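Local coordinates for protein alpha-amylase (Eisenia fetida, PDB 6M4K) that probably cleaves internal alpha-1,4-glucosidic linkages of starch-like polysaccharides as a calcium- and chloride-dependent, cold-active family 13 glycoside hydrolase, at residues F298-R306 / I316-Y325. Numbering follows the deposited sequence.
Sequences FIDNHDNQR and ILTFFEANMY. With SO4 (sulfate ion), chain F.
Tyr325 and Asp300 make the one direct hydrogen bond between the segments. The phenol OH of Tyr325 donates to Asp300 OD1 at 2.6 Å, on the syn side and 27° out of the carboxylate plane. The carboxylate meets the ring at its edge, with the two planes 79° apart. Asp300 OD2 accepts from Gln305 NE2 at 3.1 Å, above the carboxylate plane, and from a water that links it to Phe319 N. Three bonds thus hold this buried carboxylate. Replacing Asp300 by an alanine removes both oxygens and would probably leave the Tyr325 hydroxyl without its acceptor, and Gln305 NE2 with Ser345 OG but one partner fewer.

Two further waters join Ile299 O to Leu317 N and Gln305 O to Thr318 OG1.

Van der Waals contacts fill in around these bonds. Ile316 CG2 lies 3.6 Å from Asp300 CB. Thr318 CG2 packs on Gln305 CB at 3.6 Å. With CG1 of Ile299 set beside the backbone N, CG2 is turned across to Tyr325 CE1, which it approaches obliquely at 3.7 Å. Two polar groups also rest on carbon: Asn304 OD1 touches Ile316 CG2, and Gln305 NE2 reaches the edge of the Phe319 ring.

The contact belongs to the TIM barrel. It ties the loop leaving strand 295-297 to the start of helix 322-334, where Glu321 is the N-cap. Met343 of strand 339-344 touches Asp300, Gln305 and Tyr325, while helix 259-270 packs against Ile299, Ile316 and Leu317.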
loop_
_atom_site.group_PDB
_atom_site.type_symbol
_atom_site.label_atom_id
_atom_site.label_comp_id
_atom_site.label_asym_id
_atom_site.label_seq_id
_atom_site.Cartn_x
_atom_site.Cartn_y
_atom_site.Cartn_z
ATOM N N PHE A 298 2.020 2.132 -5.418
ATOM C CA PHE A 298 1.064 2.876 -4.596
ATOM C C PHE A 298 1.403 4.356 -4.701
ATOM O O PHE A 298 2.568 4.728 -4.877
ATOM C CB PHE A 298 1.113 2.422 -3.116
ATOM C CG PHE A 298 2.505 2.399 -2.548
ATOM C CD1 PHE A 298 3.334 1.309 -2.780
ATOM C CD2 PHE A 298 3.016 3.474 -1.830
ATOM C CE1 PHE A 298 4.640 1.285 -2.309
ATOM C CE2 PHE A 298 4.325 3.440 -1.332
ATOM C CZ PHE A 298 5.137 2.343 -1.582
ATOM N N ILE A 299 0.374 5.200 -4.574
ATOM C CA ILE A 299 0.596 6.645 -4.598
ATOM C C ILE A 299 1.185 7.131 -3.280
ATOM O O ILE A 299 2.137 7.928 -3.269
ATOM C CB ILE A 299 -0.700 7.384 -4.976
ATOM C CG1 ILE A 299 -1.169 6.932 -6.366
ATOM C CG2 ILE A 299 -0.505 8.911 -4.914
ATOM C CD1 ILE A 299 -0.121 7.054 -7.478
ATOM N N ASP A 300 0.629 6.669 -2.157
ATOM C CA ASP A 300 1.129 7.025 -0.836
ATOM C C ASP A 300 0.975 5.825 0.084
ATOM O O ASP A 300 0.240 4.880 -0.216
ATOM C CB ASP A 300 0.458 8.299 -0.246
ATOM C CG ASP A 300 -1.018 8.119 0.084
ATOM O OD1 ASP A 300 -1.717 7.307 -0.560
ATOM O OD2 ASP A 300 -1.509 8.844 0.992
ATOM N N ASN A 301 1.689 5.862 1.208
ATOM C CA ASN A 301 1.524 4.888 2.281
ATOM C C ASN A 301 1.384 5.635 3.609
ATOM O O ASN A 301 1.370 6.876 3.659
ATOM C CB ASN A 301 2.633 3.819 2.281
ATOM C CG ASN A 301 3.947 4.316 2.861
ATOM O OD1 ASN A 301 4.133 5.515 3.092
ATOM N ND2 ASN A 301 4.873 3.385 3.106
ATOM N N HIS A 302 1.300 4.873 4.699
ATOM C CA HIS A 302 1.011 5.482 5.992
ATOM C C HIS A 302 2.165 6.348 6.477
ATOM O O HIS A 302 1.946 7.321 7.212
ATOM C CB HIS A 302 0.655 4.387 7.005
ATOM C CG HIS A 302 1.782 3.452 7.313
ATOM N ND1 HIS A 302 2.085 2.355 6.533
ATOM C CD2 HIS A 302 2.680 3.455 8.327
ATOM C CE1 HIS A 302 3.126 1.728 7.051
ATOM N NE2 HIS A 302 3.509 2.378 8.134
ATOM N N ASP A 303 3.392 6.022 6.073
ATOM C CA ASP A 303 4.569 6.778 6.487
ATOM C C ASP A 303 4.708 8.061 5.694
ATOM O O ASP A 303 4.875 9.144 6.272
ATOM C CB ASP A 303 5.847 5.982 6.228
ATOM C CG ASP A 303 6.084 4.892 7.223
ATOM O OD1 ASP A 303 5.799 5.091 8.425
ATOM O OD2 ASP A 303 6.598 3.834 6.794
ATOM N N ASN A 304 4.681 7.964 4.368
ATOM C CA ASN A 304 4.967 9.141 3.572
ATOM C C ASN A 304 3.791 10.094 3.443
ATOM O O ASN A 304 4.009 11.260 3.113
ATOM C CB ASN A 304 5.670 8.796 2.247
ATOM C CG ASN A 304 4.784 8.052 1.258
ATOM O OD1 ASN A 304 3.555 8.078 1.347
ATOM N ND2 ASN A 304 5.418 7.439 0.253
ATOM N N GLN A 305 2.564 9.665 3.760
ATOM C CA GLN A 305 1.496 10.660 3.869
ATOM C C GLN A 305 1.667 11.548 5.099
ATOM O O GLN A 305 0.970 12.564 5.215
ATOM C CB GLN A 305 0.089 10.032 3.829
ATOM C CG GLN A 305 -0.295 9.247 5.076
ATOM C CD GLN A 305 -1.731 8.714 5.098
ATOM O OE1 GLN A 305 -2.215 8.322 6.166
ATOM N NE2 GLN A 305 -2.417 8.704 3.951
ATOM N N ARG A 306 2.564 11.179 6.011
ATOM C CA ARG A 306 2.930 11.973 7.176
ATOM C C ARG A 306 4.234 12.724 6.966
ATOM O O ARG A 306 4.811 13.229 7.940
ATOM C CB ARG A 306 3.019 11.089 8.424
ATOM C CG ARG A 306 1.646 10.664 8.900
ATOM C CD ARG A 306 1.601 9.460 9.864
ATOM N NE ARG A 306 0.219 9.367 10.299
ATOM C CZ ARG A 306 -0.766 8.871 9.562
ATOM N NH1 ARG A 306 -0.503 8.268 8.403
ATOM N NH2 ARG A 306 -2.014 8.935 9.993
ATOM N N ILE A 316 4.833 13.705 -2.484
ATOM C CA ILE A 316 3.815 12.668 -2.345
ATOM C C ILE A 316 2.421 13.287 -2.364
ATOM O O ILE A 316 2.172 14.334 -1.751
ATOM C CB ILE A 316 4.071 11.864 -1.060
ATOM C CG1 ILE A 316 5.436 11.161 -1.110
ATOM C CG2 ILE A 316 2.956 10.844 -0.828
ATOM C CD1 ILE A 316 5.622 10.230 -2.318
ATOM N N LEU A 317 1.499 12.639 -3.067
ATOM C CA LEU A 317 0.102 13.045 -3.073
ATOM C C LEU A 317 -0.704 12.179 -2.114
ATOM O O LEU A 317 -0.473 10.968 -1.996
ATOM C CB LEU A 317 -0.479 12.955 -4.484
ATOM C CG LEU A 317 0.065 14.013 -5.443
ATOM C CD1 LEU A 317 -0.294 13.679 -6.889
ATOM C CD2 LEU A 317 -0.479 15.397 -5.043
ATOM N N THR A 318 -1.637 12.817 -1.405
ATOM C CA THR A 318 -2.428 12.171 -0.371
ATOM C C THR A 318 -3.841 12.723 -0.440
ATOM O O THR A 318 -4.143 13.613 -1.234
ATOM C CB THR A 318 -1.868 12.475 1.021
ATOM O OG1 THR A 318 -2.179 13.841 1.360
ATOM C CG2 THR A 318 -0.369 12.297 1.065
ATOM N N PHE A 319 -4.716 12.205 0.426
ATOM C CA PHE A 319 -6.094 12.695 0.466
ATOM C C PHE A 319 -6.180 14.186 0.795
ATOM O O PHE A 319 -7.214 14.803 0.521
ATOM C CB PHE A 319 -6.947 11.869 1.441
ATOM C CG PHE A 319 -6.589 12.059 2.892
ATOM C CD1 PHE A 319 -7.204 13.055 3.644
ATOM C CD2 PHE A 319 -5.673 11.232 3.509
ATOM C CE1 PHE A 319 -6.892 13.232 4.974
ATOM C CE2 PHE A 319 -5.357 11.402 4.852
ATOM C CZ PHE A 319 -5.974 12.414 5.587
ATOM N N PHE A 320 -5.124 14.777 1.358
ATOM C CA PHE A 320 -5.115 16.223 1.579
ATOM C C PHE A 320 -5.030 17.007 0.273
ATOM O O PHE A 320 -5.372 18.195 0.252
ATOM C CB PHE A 320 -3.971 16.615 2.524
ATOM C CG PHE A 320 -4.252 16.346 3.979
ATOM C CD1 PHE A 320 -5.134 17.147 4.685
ATOM C CD2 PHE A 320 -3.612 15.316 4.652
ATOM C CE1 PHE A 320 -5.387 16.908 6.029
ATOM C CE2 PHE A 320 -3.861 15.076 5.989
ATOM C CZ PHE A 320 -4.744 15.875 6.678
ATOM N N GLU A 321 -4.571 16.382 -0.814
ATOM C CA GLU A 321 -4.559 16.996 -2.133
ATOM C C GLU A 321 -5.470 16.164 -3.029
ATOM O O GLU A 321 -5.021 15.553 -4.002
ATOM C CB GLU A 321 -3.129 17.044 -2.693
ATOM C CG GLU A 321 -2.114 17.773 -1.797
ATOM C CD GLU A 321 -1.571 16.911 -0.662
ATOM O OE1 GLU A 321 -1.378 15.689 -0.870
ATOM O OE2 GLU A 321 -1.349 17.443 0.451
ATOM N N ALA A 322 -6.763 16.142 -2.702
ATOM C CA ALA A 322 -7.649 15.092 -3.197
ATOM C C ALA A 322 -7.769 15.093 -4.714
ATOM O O ALA A 322 -7.807 14.022 -5.338
ATOM C CB ALA A 322 -9.026 15.228 -2.548
ATOM N N ASN A 323 -7.851 16.270 -5.340
ATOM C CA ASN A 323 -8.061 16.296 -6.784
ATOM C C ASN A 323 -6.863 15.715 -7.523
ATOM O O ASN A 323 -7.015 14.874 -8.416
ATOM C CB ASN A 323 -8.354 17.721 -7.260
ATOM C CG ASN A 323 -9.008 17.750 -8.621
ATOM O OD1 ASN A 323 -10.006 17.063 -8.857
ATOM N ND2 ASN A 323 -8.439 18.528 -9.536
ATOM N N MET A 324 -5.661 16.156 -7.158
ATOM C CA MET A 324 -4.453 15.614 -7.772
ATOM C C MET A 324 -4.262 14.145 -7.414
ATOM O O MET A 324 -3.800 13.355 -8.242
ATOM C CB MET A 324 -3.247 16.414 -7.303
ATOM C CG MET A 324 -3.183 17.812 -7.902
ATOM S SD MET A 324 -1.619 18.632 -7.532
ATOM C CE MET A 324 -1.817 18.914 -5.795
ATOM N N TYR A 325 -4.587 13.772 -6.180
ATOM C CA TYR A 325 -4.472 12.379 -5.752
ATOM C C TYR A 325 -5.337 11.461 -6.600
ATOM O O TYR A 325 -4.917 10.352 -6.955
ATOM C CB TYR A 325 -4.927 12.314 -4.308
ATOM C CG TYR A 325 -4.722 11.020 -3.560
ATOM C CD1 TYR A 325 -3.449 10.536 -3.277
ATOM C CD2 TYR A 325 -5.806 10.329 -3.046
ATOM C CE1 TYR A 325 -3.269 9.373 -2.530
ATOM C CE2 TYR A 325 -5.634 9.173 -2.304
ATOM C CZ TYR A 325 -4.369 8.699 -2.059
ATOM O OH TYR A 325 -4.238 7.569 -1.290
HETATM S S SO4 F . -5.974 19.573 -4.760
HETATM O O1 SO4 F . -5.268 18.466 -5.401
HETATM O O2 SO4 F . -6.022 20.688 -5.701
HETATM O O3 SO4 F . -7.331 19.132 -4.430
HETATM O O4 SO4 F . -5.282 19.971 -3.537
HETATM O O HOH W 1 2.479 10.418 -4.651
HETATM O O HOH W 2 -4.123 9.527 1.241
HETATM O O HOH W 3 -0.394 14.580 3.767
#